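Local coordinates for protein 6-phosphofructokinase subunit beta (Saccharomyces cerevisiae, PDB 3O8O) that catalyses the ATP-dependent phosphorylation of fructose 6-phosphate to fructose 1,6-bisphosphate, the first committing step of glycolysis, at residues V399-P404 with N431-L436; I408-Y413 with G452-G457; G492-F497 with N527-E532; G536-L541 with S668-T673. All coordinates share one frame; numbering follows the deposited sequence.

Interaction 1: residues V399-P404 with N431-L436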
loop_
_atom_site.group_PDB
_atom_site.type_symbol
_atom_site.label_atom_id
_atom_site.label_comp_id
_atom_site.label_asym_id
_atom_site.label_seq_id
_atom_site.Cartn_x
_atom_site.Cartn_y
_atom_site.Cartn_z
ATOM N N VAL B 399 -22.253 30.140 -0.219
ATOM C CA VAL B 399 -21.379 29.257 -0.988
ATOM C C VAL B 399 -21.066 27.985 -0.196
ATOM O O VAL B 399 -21.203 27.964 1.028
ATOM C CB VAL B 399 -20.050 29.980 -1.345
ATOM C CG1 VAL B 399 -19.189 30.150 -0.095
ATOM C CG2 VAL B 399 -19.287 29.203 -2.381
ATOM N N ASN B 400 -20.672 26.923 -0.898
ATOM C CA ASN B 400 -20.303 25.658 -0.253
ATOM C C ASN B 400 -18.823 25.357 -0.468
ATOM O O ASN B 400 -18.303 25.458 -1.580
ATOM C CB ASN B 400 -21.124 24.502 -0.805
ATOM C CG ASN B 400 -22.576 24.645 -0.503
ATOM O OD1 ASN B 400 -22.945 25.433 0.361
ATOM N ND2 ASN B 400 -23.423 23.878 -1.196
ATOM N N VAL B 401 -18.134 24.989 0.596
ATOM C CA VAL B 401 -16.728 24.676 0.459
ATOM C C VAL B 401 -16.434 23.445 1.271
ATOM O O VAL B 401 -16.750 23.388 2.458
ATOM C CB VAL B 401 -15.848 25.830 0.946
ATOM C CG1 VAL B 401 -14.380 25.429 0.910
ATOM C CG2 VAL B 401 -16.102 27.053 0.076
ATOM N N GLY B 402 -15.846 22.453 0.611
ATOM C CA GLY B 402 -15.501 21.223 1.283
ATOM C C GLY B 402 -16.261 20.032 0.759
ATOM O O GLY B 402 -16.826 20.065 -0.319
ATOM N N ALA B 403 -16.272 18.965 1.539
ATOM C CA ALA B 403 -16.963 17.763 1.129
ATOM C C ALA B 403 -18.444 17.957 1.284
ATOM O O ALA B 403 -18.887 18.772 2.079
ATOM C CB ALA B 403 -16.514 16.591 1.987
ATOM N N PRO B 404 -19.242 17.207 0.522
ATOM C CA PRO B 404 -20.688 17.378 0.673
ATOM C C PRO B 404 -21.075 16.796 2.012
ATOM O O PRO B 404 -20.345 16.012 2.571
ATOM C CB PRO B 404 -21.254 16.572 -0.496
ATOM C CG PRO B 404 -20.211 15.508 -0.720
ATOM C CD PRO B 404 -18.935 16.301 -0.594
ATOM N N ASN B 431 -20.122 26.184 -7.214
ATOM C CA ASN B 431 -18.819 25.529 -7.193
ATOM C C ASN B 431 -17.702 26.301 -6.522
ATOM O O ASN B 431 -16.611 26.460 -7.082
ATOM C CB ASN B 431 -18.403 25.163 -8.600
ATOM C CG ASN B 431 -19.312 24.142 -9.193
ATOM O OD1 ASN B 431 -19.730 23.200 -8.517
ATOM N ND2 ASN B 431 -19.630 24.304 -10.466
ATOM N N GLY B 432 -17.984 26.769 -5.313
ATOM C CA GLY B 432 -16.999 27.511 -4.554
ATOM C C GLY B 432 -16.062 28.443 -5.300
ATOM O O GLY B 432 -16.283 28.800 -6.447
ATOM N N TRP B 433 -14.995 28.827 -4.616
ATOM C CA TRP B 433 -13.999 29.729 -5.150
ATOM C C TRP B 433 -13.438 29.392 -6.531
ATOM O O TRP B 433 -13.111 30.287 -7.306
ATOM C CB TRP B 433 -12.851 29.825 -4.158
ATOM C CG TRP B 433 -13.302 30.017 -2.752
ATOM C CD1 TRP B 433 -12.831 29.367 -1.656
ATOM C CD2 TRP B 433 -14.279 30.949 -2.276
ATOM N NE1 TRP B 433 -13.443 29.832 -0.521
ATOM C CE2 TRP B 433 -14.340 30.805 -0.872
ATOM C CE3 TRP B 433 -15.113 31.898 -2.898
ATOM C CZ2 TRP B 433 -15.203 31.576 -0.075
ATOM C CZ3 TRP B 433 -15.975 32.667 -2.102
ATOM C CH2 TRP B 433 -16.009 32.497 -0.705
ATOM N N SER B 434 -13.299 28.122 -6.854
ATOM C CA SER B 434 -12.746 27.820 -8.161
ATOM C C SER B 434 -13.798 28.136 -9.205
ATOM O O SER B 434 -13.475 28.544 -10.314
ATOM C CB SER B 434 -12.322 26.343 -8.263
ATOM O OG SER B 434 -13.420 25.455 -8.452
ATOM N N GLY B 435 -15.062 27.953 -8.839
ATOM C CA GLY B 435 -16.138 28.214 -9.775
ATOM C C GLY B 435 -16.418 29.693 -9.923
ATOM O O GLY B 435 -16.993 30.140 -10.911
ATOM N N LEU B 436 -16.013 30.471 -8.933
ATOM C CA LEU B 436 -16.247 31.899 -8.974
ATOM C C LEU B 436 -15.206 32.515 -9.874
ATOM O O LEU B 436 -15.525 33.087 -10.907
ATOM C CB LEU B 436 -16.135 32.497 -7.571
ATOM C CG LEU B 436 -16.414 33.989 -7.543
ATOM C CD1 LEU B 436 -17.856 34.210 -7.965
ATOM C CD2 LEU B 436 -16.161 34.551 -6.156
#
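The indole of Trp433 is met by single methyls of Val399 and Val401, and both come to the ring system obliquely. Val399 CG1 approaches the benzo end, 4.0 Å from Trp433 CH2, whereas Val401 CG2 lies by the pyrrole end, 3.9 Å from Trp433 NE1. The indole thus spans two residues whose side chains stand on one side of the strand, and each valine crosses it at about a right angle. Its N-H is not spent on this apolar contact but is hydrogen-bonded to Ser499. On Trp433, CG lies anti to the carbonyl carbon (chi1 -46°), which starts the side chain on its course back to the strand.

Next to the indole, Gly432 brings bare backbone up to the strand. Val399 CG2, placed anti to its backbone N, rests 3.6 Å from Gly432 CA, and Asn400 O is 3.8 Å from the same carbon. The positive phi of Gly432 (36°) favours glycine. The axes of the short segments 399-401 and 432-436 approach to 8.5 Å.

This is a helix laid on a mostly parallel beta-sheet, only its outer strand 442-444 running antiparallel, as in alpha/beta folds. Strand 395-401 is the middle one of five, flanked by 425-429 and 487-492; Trp433 reaches over to Leu488 and Ile490 of the latter and to Leu503 of helix 494-504.

Interaction 2: residues I408-Y413 with G452-G457; sequences INSAVY and GWQSRG
Ser410 and Gln454 bring their backbones together most closely, with 4.1 Å between Ser410 CA and Gln454 CA, where the first turns of helix 408-422 meet a short 3-10 turn. The helix is the one that follows strand 395-401 in the alpha/beta fold of this phosphofructokinase domain. In the turn, Ser455 N donates to Gly452 O, and the positive phi of Gly452 (92°) calls for glycine there. The turn's next carbonyl, Trp453 O, faces the helix and lies 3.3 Å from Asn409 CB.

Asn409 joins the two segments through its amide. Asn409 ND2 gives a weak hydrogen bond to Arg456 O (3.3 Å), while OD1 accepts from the backbone N of Glu460, a little further along the same loop; one side chain thus holds the loop at two points. Glu460 has a second role, a salt bridge with Arg456 NH1. Two residues before Arg456, Gln454 O accepts from Ser410 OG; the bond is modelled too short for its length to be trusted.

Gln454 bends at chi2 (65°), and its NE2 is bound to Ile210 O in the N-terminal half of the chain, so this contact also borders on the other domain. Its CB packs over one face of the Tyr413 ring as a CH-pi contact, 4.2 Å from the ring centroid and 28° off the normal. Beside it the indole of Trp453 leads away from the helix, and the two beta carbons, Tyr413 CB and Trp453 CB, touch at 3.9 Å.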
loop_
_atom_site.group_PDB
_atom_site.type_symbol
_atom_site.label_atom_id
_atom_site.label_comp_id
_atom_site.label_asym_id
_atom_site.label_seq_id
_atom_site.Cartn_x
_atom_site.Cartn_y
_atom_site.Cartn_z
ATOM N N ILE B 408 -26.564 20.490 3.822
ATOM C CA ILE B 408 -26.005 21.663 3.195
ATOM C C ILE B 408 -27.023 22.250 2.231
ATOM O O ILE B 408 -27.168 23.458 2.156
ATOM C CB ILE B 408 -24.695 21.344 2.464
ATOM C CG1 ILE B 408 -23.584 21.144 3.497
ATOM C CG2 ILE B 408 -24.338 22.467 1.500
ATOM C CD1 ILE B 408 -22.207 20.892 2.895
ATOM N N ASN B 409 -27.740 21.417 1.491
ATOM C CA ASN B 409 -28.724 21.968 0.583
ATOM C C ASN B 409 -29.843 22.596 1.402
ATOM O O ASN B 409 -30.468 23.573 0.990
ATOM C CB ASN B 409 -29.292 20.889 -0.337
ATOM C CG ASN B 409 -28.320 20.495 -1.454
ATOM O OD1 ASN B 409 -27.439 21.273 -1.837
ATOM N ND2 ASN B 409 -28.499 19.293 -1.997
ATOM N N SER B 410 -30.099 22.038 2.575
ATOM C CA SER B 410 -31.136 22.586 3.423
ATOM C C SER B 410 -30.687 23.976 3.813
ATOM O O SER B 410 -31.430 24.930 3.678
ATOM C CB SER B 410 -31.316 21.730 4.670
ATOM O OG SER B 410 -31.497 20.367 4.332
ATOM N N ALA B 411 -29.454 24.091 4.290
ATOM C CA ALA B 411 -28.934 25.387 4.697
ATOM C C ALA B 411 -29.168 26.375 3.574
ATOM O O ALA B 411 -29.796 27.401 3.784
ATOM C CB ALA B 411 -27.455 25.293 5.021
ATOM N N VAL B 412 -28.687 26.065 2.376
ATOM C CA VAL B 412 -28.872 26.967 1.249
ATOM C C VAL B 412 -30.351 27.313 1.136
ATOM O O VAL B 412 -30.745 28.455 1.365
ATOM N N TYR B 413 -31.177 26.330 0.816
ATOM C CA TYR B 413 -32.606 26.578 0.677
ATOM C C TYR B 413 -33.167 27.466 1.781
ATOM O O TYR B 413 -33.874 28.434 1.514
ATOM C CB TYR B 413 -33.365 25.269 0.687
ATOM C CG TYR B 413 -34.864 25.431 0.650
ATOM C CD1 TYR B 413 -35.536 25.545 -0.564
ATOM C CD2 TYR B 413 -35.614 25.411 1.823
ATOM C CE1 TYR B 413 -36.915 25.621 -0.617
ATOM C CE2 TYR B 413 -36.998 25.490 1.783
ATOM C CZ TYR B 413 -37.642 25.591 0.553
ATOM O OH TYR B 413 -39.012 25.653 0.477
ATOM N N GLY B 452 -37.608 21.341 -3.472
ATOM C CA GLY B 452 -36.990 20.085 -3.049
ATOM C C GLY B 452 -35.673 20.205 -2.263
ATOM O O GLY B 452 -35.386 19.424 -1.337
ATOM N N TRP B 453 -34.866 21.194 -2.629
ATOM C CA TRP B 453 -33.587 21.415 -1.983
ATOM C C TRP B 453 -33.555 21.204 -0.478
ATOM O O TRP B 453 -32.544 20.740 0.075
ATOM C CB TRP B 453 -33.093 22.828 -2.291
ATOM C CG TRP B 453 -32.719 23.004 -3.716
ATOM C CD1 TRP B 453 -33.250 22.340 -4.799
ATOM C CD2 TRP B 453 -31.772 23.942 -4.241
ATOM N NE1 TRP B 453 -32.683 22.822 -5.961
ATOM C CE2 TRP B 453 -31.778 23.805 -5.642
ATOM C CE3 TRP B 453 -30.918 24.886 -3.662
ATOM C CZ2 TRP B 453 -30.966 24.579 -6.469
ATOM C CZ3 TRP B 453 -30.107 25.655 -4.496
ATOM C CH2 TRP B 453 -30.139 25.496 -5.878
ATOM N N GLN B 454 -34.635 21.558 0.207
ATOM C CA GLN B 454 -34.622 21.411 1.658
ATOM C C GLN B 454 -34.197 20.016 2.070
ATOM O O GLN B 454 -33.493 19.848 3.064
ATOM C CB GLN B 454 -36.003 21.700 2.272
ATOM C CG GLN B 454 -36.104 21.305 3.747
ATOM C CD GLN B 454 -35.182 22.120 4.631
ATOM O OE1 GLN B 454 -34.193 22.684 4.165
ATOM N NE2 GLN B 454 -35.501 22.184 5.922
ATOM N N SER B 455 -34.624 19.023 1.288
ATOM C CA SER B 455 -34.334 17.639 1.613
ATOM C C SER B 455 -33.580 16.832 0.563
ATOM O O SER B 455 -33.980 15.724 0.217
ATOM C CB SER B 455 -35.644 16.949 1.915
ATOM O OG SER B 455 -36.445 16.966 0.763
ATOM N N ARG B 456 -32.490 17.365 0.051
ATOM C CA ARG B 456 -31.745 16.621 -0.934
ATOM C C ARG B 456 -30.368 16.464 -0.408
ATOM O O ARG B 456 -29.887 17.325 0.319
ATOM C CB ARG B 456 -31.688 17.352 -2.259
ATOM C CG ARG B 456 -32.950 17.215 -3.043
ATOM C CD ARG B 456 -32.796 17.822 -4.409
ATOM N NE ARG B 456 -34.053 17.782 -5.140
ATOM C CZ ARG B 456 -34.219 18.314 -6.338
ATOM N NH1 ARG B 456 -33.198 18.919 -6.924
ATOM N NH2 ARG B 456 -35.399 18.241 -6.938
ATOM N N GLY B 457 -29.746 15.345 -0.754
ATOM C CA GLY B 457 -28.391 15.104 -0.322
ATOM C C GLY B 457 -27.539 15.755 -1.372
ATOM O O GLY B 457 -28.049 16.477 -2.219
#

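Interaction 3: residues G492-F497 with N527-E532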
loop_
_atom_site.group_PDB
_atom_site.type_symbol
_atom_site.label_atom_id
_atom_site.label_comp_id
_atom_site.label_asym_id
_atom_site.label_seq_id
_atom_site.Cartn_x
_atom_site.Cartn_y
_atom_site.Cartn_z
ATOM N N GLY B 492 -19.754 24.831 4.960
ATOM C CA GLY B 492 -18.784 23.791 4.675
ATOM C C GLY B 492 -17.951 23.260 5.837
ATOM O O GLY B 492 -18.258 23.477 6.995
ATOM N N GLY B 493 -16.875 22.556 5.507
ATOM C CA GLY B 493 -16.026 21.973 6.521
ATOM C C GLY B 493 -14.782 22.773 6.797
ATOM O O GLY B 493 -14.806 23.987 6.661
ATOM N N PHE B 494 -13.692 22.104 7.163
ATOM C CA PHE B 494 -12.477 22.823 7.494
ATOM C C PHE B 494 -11.900 23.652 6.378
ATOM O O PHE B 494 -11.127 24.574 6.639
ATOM C CB PHE B 494 -11.384 21.904 8.004
ATOM C CG PHE B 494 -10.359 22.615 8.836
ATOM C CD1 PHE B 494 -10.606 22.896 10.183
ATOM C CD2 PHE B 494 -9.145 23.015 8.285
ATOM C CE1 PHE B 494 -9.633 23.571 10.973
ATOM C CE2 PHE B 494 -8.167 23.691 9.067
ATOM C CZ PHE B 494 -8.413 23.966 10.410
ATOM N N GLU B 495 -12.226 23.335 5.132
ATOM C CA GLU B 495 -11.693 24.155 4.059
ATOM C C GLU B 495 -12.459 25.459 4.096
ATOM O O GLU B 495 -11.907 26.537 3.900
ATOM C CB GLU B 495 -11.881 23.468 2.718
ATOM C CG GLU B 495 -10.687 22.656 2.294
ATOM C CD GLU B 495 -10.210 21.693 3.375
ATOM O OE1 GLU B 495 -9.460 22.122 4.287
ATOM O OE2 GLU B 495 -10.591 20.505 3.303
ATOM N N ALA B 496 -13.748 25.341 4.368
ATOM C CA ALA B 496 -14.619 26.491 4.449
ATOM C C ALA B 496 -14.227 27.314 5.684
ATOM O O ALA B 496 -14.491 28.503 5.755
ATOM C CB ALA B 496 -16.071 26.019 4.523
ATOM N N PHE B 497 -13.591 26.678 6.656
ATOM C CA PHE B 497 -13.141 27.384 7.849
ATOM C C PHE B 497 -11.992 28.235 7.333
ATOM O O PHE B 497 -12.031 29.452 7.415
ATOM C CB PHE B 497 -12.626 26.382 8.885
ATOM C CG PHE B 497 -12.191 26.993 10.193
ATOM C CD1 PHE B 497 -13.122 27.553 11.058
ATOM C CD2 PHE B 497 -10.868 26.881 10.626
ATOM C CE1 PHE B 497 -12.745 27.976 12.340
ATOM C CE2 PHE B 497 -10.488 27.305 11.912
ATOM C CZ PHE B 497 -11.427 27.846 12.767
ATOM N N ASN B 527 -15.275 18.246 12.631
ATOM C CA ASN B 527 -13.914 18.702 12.937
ATOM C C ASN B 527 -13.699 20.210 12.856
ATOM O O ASN B 527 -12.569 20.696 12.992
ATOM C CB ASN B 527 -12.901 18.008 12.003
ATOM C CG ASN B 527 -13.103 18.367 10.527
ATOM O OD1 ASN B 527 -14.224 18.354 10.009
ATOM N ND2 ASN B 527 -12.013 18.664 9.844
ATOM N N VAL B 528 -14.776 20.948 12.627
ATOM C CA VAL B 528 -14.669 22.391 12.519
ATOM C C VAL B 528 -14.817 23.065 13.868
ATOM O O VAL B 528 -15.874 22.987 14.487
ATOM C CB VAL B 528 -15.718 22.936 11.587
ATOM C CG1 VAL B 528 -15.659 24.450 11.579
ATOM C CG2 VAL B 528 -15.483 22.389 10.200
ATOM N N PRO B 529 -13.763 23.767 14.324
ATOM C CA PRO B 529 -13.727 24.472 15.605
ATOM C C PRO B 529 -14.861 25.459 15.728
ATOM O O PRO B 529 -15.320 25.988 14.732
ATOM C CB PRO B 529 -12.380 25.185 15.571
ATOM C CG PRO B 529 -11.567 24.363 14.660
ATOM C CD PRO B 529 -12.534 24.047 13.564
ATOM N N GLY B 530 -15.310 25.703 16.951
ATOM C CA GLY B 530 -16.368 26.664 17.160
ATOM C C GLY B 530 -17.765 26.098 17.228
ATOM O O GLY B 530 -18.733 26.844 17.157
ATOM N N THR B 531 -17.900 24.786 17.342
ATOM C CA THR B 531 -19.238 24.208 17.436
ATOM C C THR B 531 -19.141 22.790 17.964
ATOM O O THR B 531 -18.058 22.223 18.036
ATOM C CB THR B 531 -19.985 24.221 16.055
ATOM O OG1 THR B 531 -21.358 23.867 16.252
ATOM C CG2 THR B 531 -19.362 23.230 15.082
ATOM N N GLU B 532 -20.275 22.229 18.360
ATOM C CA GLU B 532 -20.301 20.868 18.877
ATOM C C GLU B 532 -21.088 20.028 17.909
ATOM O O GLU B 532 -21.247 18.829 18.107
ATOM C CB GLU B 532 -20.977 20.809 20.243
ATOM C CG GLU B 532 -20.355 21.715 21.267
ATOM C CD GLU B 532 -20.958 21.532 22.634
ATOM O OE1 GLU B 532 -22.196 21.694 22.772
ATOM O OE2 GLU B 532 -20.179 21.225 23.566
#
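Pro529 is the bump of this contact, and the rings of Phe494 and Phe497 shape the hollow that receives it. Its CD sits over the centre of the Phe497 ring, 4.0 Å from the centroid and only 10° off the normal, a CH-pi contact. Pro529 CD meets Phe494 differently, at the ring edge, 3.9 Å from Phe494 CE1. Pro529 CG lies 4.0 Å from Phe497 CZ. With CG anti to the backbone N in both phenylalanines (chi1 -157° and -177°), the two rings leave the helix on the side of Pro529; CB of Phe497 lies over one face of the Phe494 ring, offset toward its rim.

A second bump is Val528. Its CG2 lies against the backbone at the helix start, 3.5 Å from Phe494 N, where Gly493 is the N-cap; its CG1 lies 4.0 Å from Phe497 CD1. This glycine-rich passage from strand 487-492 into helix 494-504 probably corresponds to the predicted ATP-binding Gly107-Ser110 of the N-terminal domain, but here it borders the allosteric site, Glu495 forming salt bridges with Arg465 and Arg742. An alanine at Phe497 would remove the ring, and would probably deprive Pro529 of its flat seat and open a gap beside Val528 CG1.

Asn527, which touches the bound fructose 2,6-bisphosphate, packs its ND2 3.8 Å from Phe494 CB. That nitrogen donates to Arg742 O, and Asn527 OD1 is hydrogen-bonded to Thr523.

Interaction 4: residues G536-L541 with S668-T673; sequences GSDTAL and SPIDRT
Ser668 OG stands between its own backbone N and carbonyl carbon (chi1 72°), and Asp538 CG lies anti to its backbone N, which together bring the hydroxyl within bonding distance of the carboxylate. Ser668 OG donates to Asp538 OD2; the modelled separation is too short to trust. Ser668 is also the N-cap of its own helix, its OG accepting from Asp671 N at 3.2 Å in a nearly straight bond (170°). Thr539 OG1 also takes the N-H of Ser668, 2.9 Å from Ser668 N.

Asp671 reaches the same helix one step earlier, at Gly536. Asp671 OD2 accepts from Gly536 N (2.9 Å), met from above the carboxylate plane, and also from Tyr533 OH. Bonds from Thr539 to OD1 are less certain, as that oxygen is crowded in the model. The nearby helix start would tend to favour a charged carboxylate, though Asp538, its OD2 5.3 Å from Asp671 OD1, may work against this. An alanine at Asp671 would remove the carboxylate and would probably leave Gly536 N and the Tyr533 hydroxyl without this acceptor.

Ile670 crosses Asp538 at about a right angle, with Ile670 CD1 3.7 Å from Asp538 OD1. Segments 537-541 and 669-673 run antiparallel (168°), their axes 8.4 Å apart at closest approach. Ile670 continues onto Tyr168 of helix 167-187 and Tyr298 of helix 297-316, while Leu541 packs on helices 297-316 and 574-583.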
loop_
_atom_site.group_PDB
_atom_site.type_symbol
_atom_site.label_atom_id
_atom_site.label_comp_id
_atom_site.label_asym_id
_atom_site.label_seq_id
_atom_site.Cartn_x
_atom_site.Cartn_y
_atom_site.Cartn_z
ATOM N N GLY B 536 -24.557 17.657 8.799
ATOM C CA GLY B 536 -24.269 16.405 8.117
ATOM C C GLY B 536 -23.958 15.277 9.084
ATOM O O GLY B 536 -24.224 14.102 8.831
ATOM N N SER B 537 -23.400 15.660 10.215
ATOM C CA SER B 537 -23.016 14.726 11.244
ATOM C C SER B 537 -24.046 13.625 11.555
ATOM O O SER B 537 -23.757 12.438 11.426
ATOM C CB SER B 537 -22.684 15.517 12.498
ATOM O OG SER B 537 -22.337 14.648 13.537
ATOM N N ASP B 538 -25.244 14.011 11.966
ATOM C CA ASP B 538 -26.268 13.037 12.309
ATOM C C ASP B 538 -26.609 12.142 11.114
ATOM O O ASP B 538 -26.986 10.981 11.266
ATOM C CB ASP B 538 -27.544 13.760 12.833
ATOM C CG ASP B 538 -28.698 12.789 13.170
ATOM O OD1 ASP B 538 -28.629 12.090 14.213
ATOM O OD2 ASP B 538 -29.673 12.723 12.382
ATOM N N THR B 539 -26.484 12.672 9.913
ATOM C CA THR B 539 -26.827 11.866 8.760
ATOM C C THR B 539 -25.777 10.785 8.602
ATOM O O THR B 539 -26.102 9.630 8.311
ATOM C CB THR B 539 -26.918 12.735 7.504
ATOM O OG1 THR B 539 -28.108 13.521 7.576
ATOM C CG2 THR B 539 -26.987 11.897 6.268
ATOM N N ALA B 540 -24.522 11.169 8.813
ATOM C CA ALA B 540 -23.402 10.239 8.705
ATOM C C ALA B 540 -23.516 9.186 9.801
ATOM O O ALA B 540 -23.453 7.986 9.544
ATOM C CB ALA B 540 -22.070 11.001 8.847
ATOM N N LEU B 541 -23.689 9.665 11.028
ATOM C CA LEU B 541 -23.804 8.808 12.191
ATOM C C LEU B 541 -24.810 7.686 11.958
ATOM O O LEU B 541 -24.598 6.539 12.339
ATOM C CB LEU B 541 -24.222 9.639 13.410
ATOM C CG LEU B 541 -24.172 8.828 14.707
ATOM C CD1 LEU B 541 -22.738 8.392 14.914
ATOM C CD2 LEU B 541 -24.641 9.611 15.896
ATOM N N SER B 668 -30.972 13.607 7.273
ATOM C CA SER B 668 -31.916 13.258 8.335
ATOM C C SER B 668 -32.717 14.437 8.860
ATOM O O SER B 668 -32.269 15.584 8.782
ATOM C CB SER B 668 -31.152 12.661 9.516
ATOM O OG SER B 668 -30.417 13.668 10.195
ATOM N N PRO B 669 -33.913 14.172 9.415
ATOM C CA PRO B 669 -34.754 15.236 9.964
ATOM C C PRO B 669 -33.931 16.154 10.863
ATOM O O PRO B 669 -34.065 17.380 10.795
ATOM C CB PRO B 669 -35.807 14.471 10.737
ATOM C CG PRO B 669 -36.030 13.278 9.866
ATOM C CD PRO B 669 -34.614 12.882 9.460
ATOM N N ILE B 670 -33.083 15.585 11.712
ATOM C CA ILE B 670 -32.243 16.450 12.534
ATOM C C ILE B 670 -31.371 17.365 11.639
ATOM O O ILE B 670 -31.428 18.575 11.738
ATOM C CB ILE B 670 -31.308 15.638 13.464
ATOM C CG1 ILE B 670 -32.116 14.999 14.596
ATOM C CG2 ILE B 670 -30.157 16.544 13.976
ATOM C CD1 ILE B 670 -31.274 14.261 15.633
ATOM N N ASP B 671 -30.562 16.782 10.770
ATOM C CA ASP B 671 -29.707 17.577 9.914
ATOM C C ASP B 671 -30.459 18.626 9.127
ATOM O O ASP B 671 -29.948 19.733 8.940
ATOM C CB ASP B 671 -28.956 16.671 8.956
ATOM C CG ASP B 671 -27.547 16.483 9.364
ATOM O OD1 ASP B 671 -26.904 15.541 8.866
ATOM O OD2 ASP B 671 -27.084 17.296 10.183
ATOM N N ARG B 672 -31.660 18.284 8.657
ATOM C CA ARG B 672 -32.450 19.235 7.883
ATOM C C ARG B 672 -32.912 20.404 8.743
ATOM O O ARG B 672 -32.497 21.549 8.525
ATOM C CB ARG B 672 -33.650 18.546 7.233
ATOM C CG ARG B 672 -33.408 18.262 5.757
ATOM C CD ARG B 672 -34.509 17.443 5.132
ATOM N NE ARG B 672 -34.529 16.092 5.663
ATOM C CZ ARG B 672 -35.495 15.202 5.446
ATOM N NH1 ARG B 672 -36.562 15.481 4.707
ATOM N NH2 ARG B 672 -35.392 14.004 5.968
ATOM N N THR B 673 -33.749 20.123 9.737
ATOM C CA THR B 673 -34.232 21.175 10.612
ATOM C C THR B 673 -33.108 22.002 11.218
ATOM O O THR B 673 -33.207 23.216 11.273
ATOM C CB THR B 673 -35.094 20.607 11.744
ATOM O OG1 THR B 673 -34.286 19.859 12.663
ATOM C CG2 THR B 673 -36.170 19.714 11.161
#

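All four interactions belong to the C-terminal regulatory half and lie at differing distances from the bound fructose 2,6-bisphosphate. Interaction 3 touches it directly, through Asn527. In interaction 1 the ligand meets Ala403, while the side chain of Val401 stays about 9 Å away; these two contacts are joined where Gly493 N probably donates to Val401 O (3.2 Å). Interactions 1 and 2 interleave along the chain, helix 408-422 following strand 395-401, and Ala403 O lies 4.0 Å from Ile408 CD1. Interaction 2 also borders interaction 4, with Ser410 OG 3.2 Å from Arg672 CG. Interactions 1 and 4, with centres about 21 Å apart, do not touch. The loop 527-532 leads almost directly into helix 537-558, linking interactions 3 and 4 by sequence.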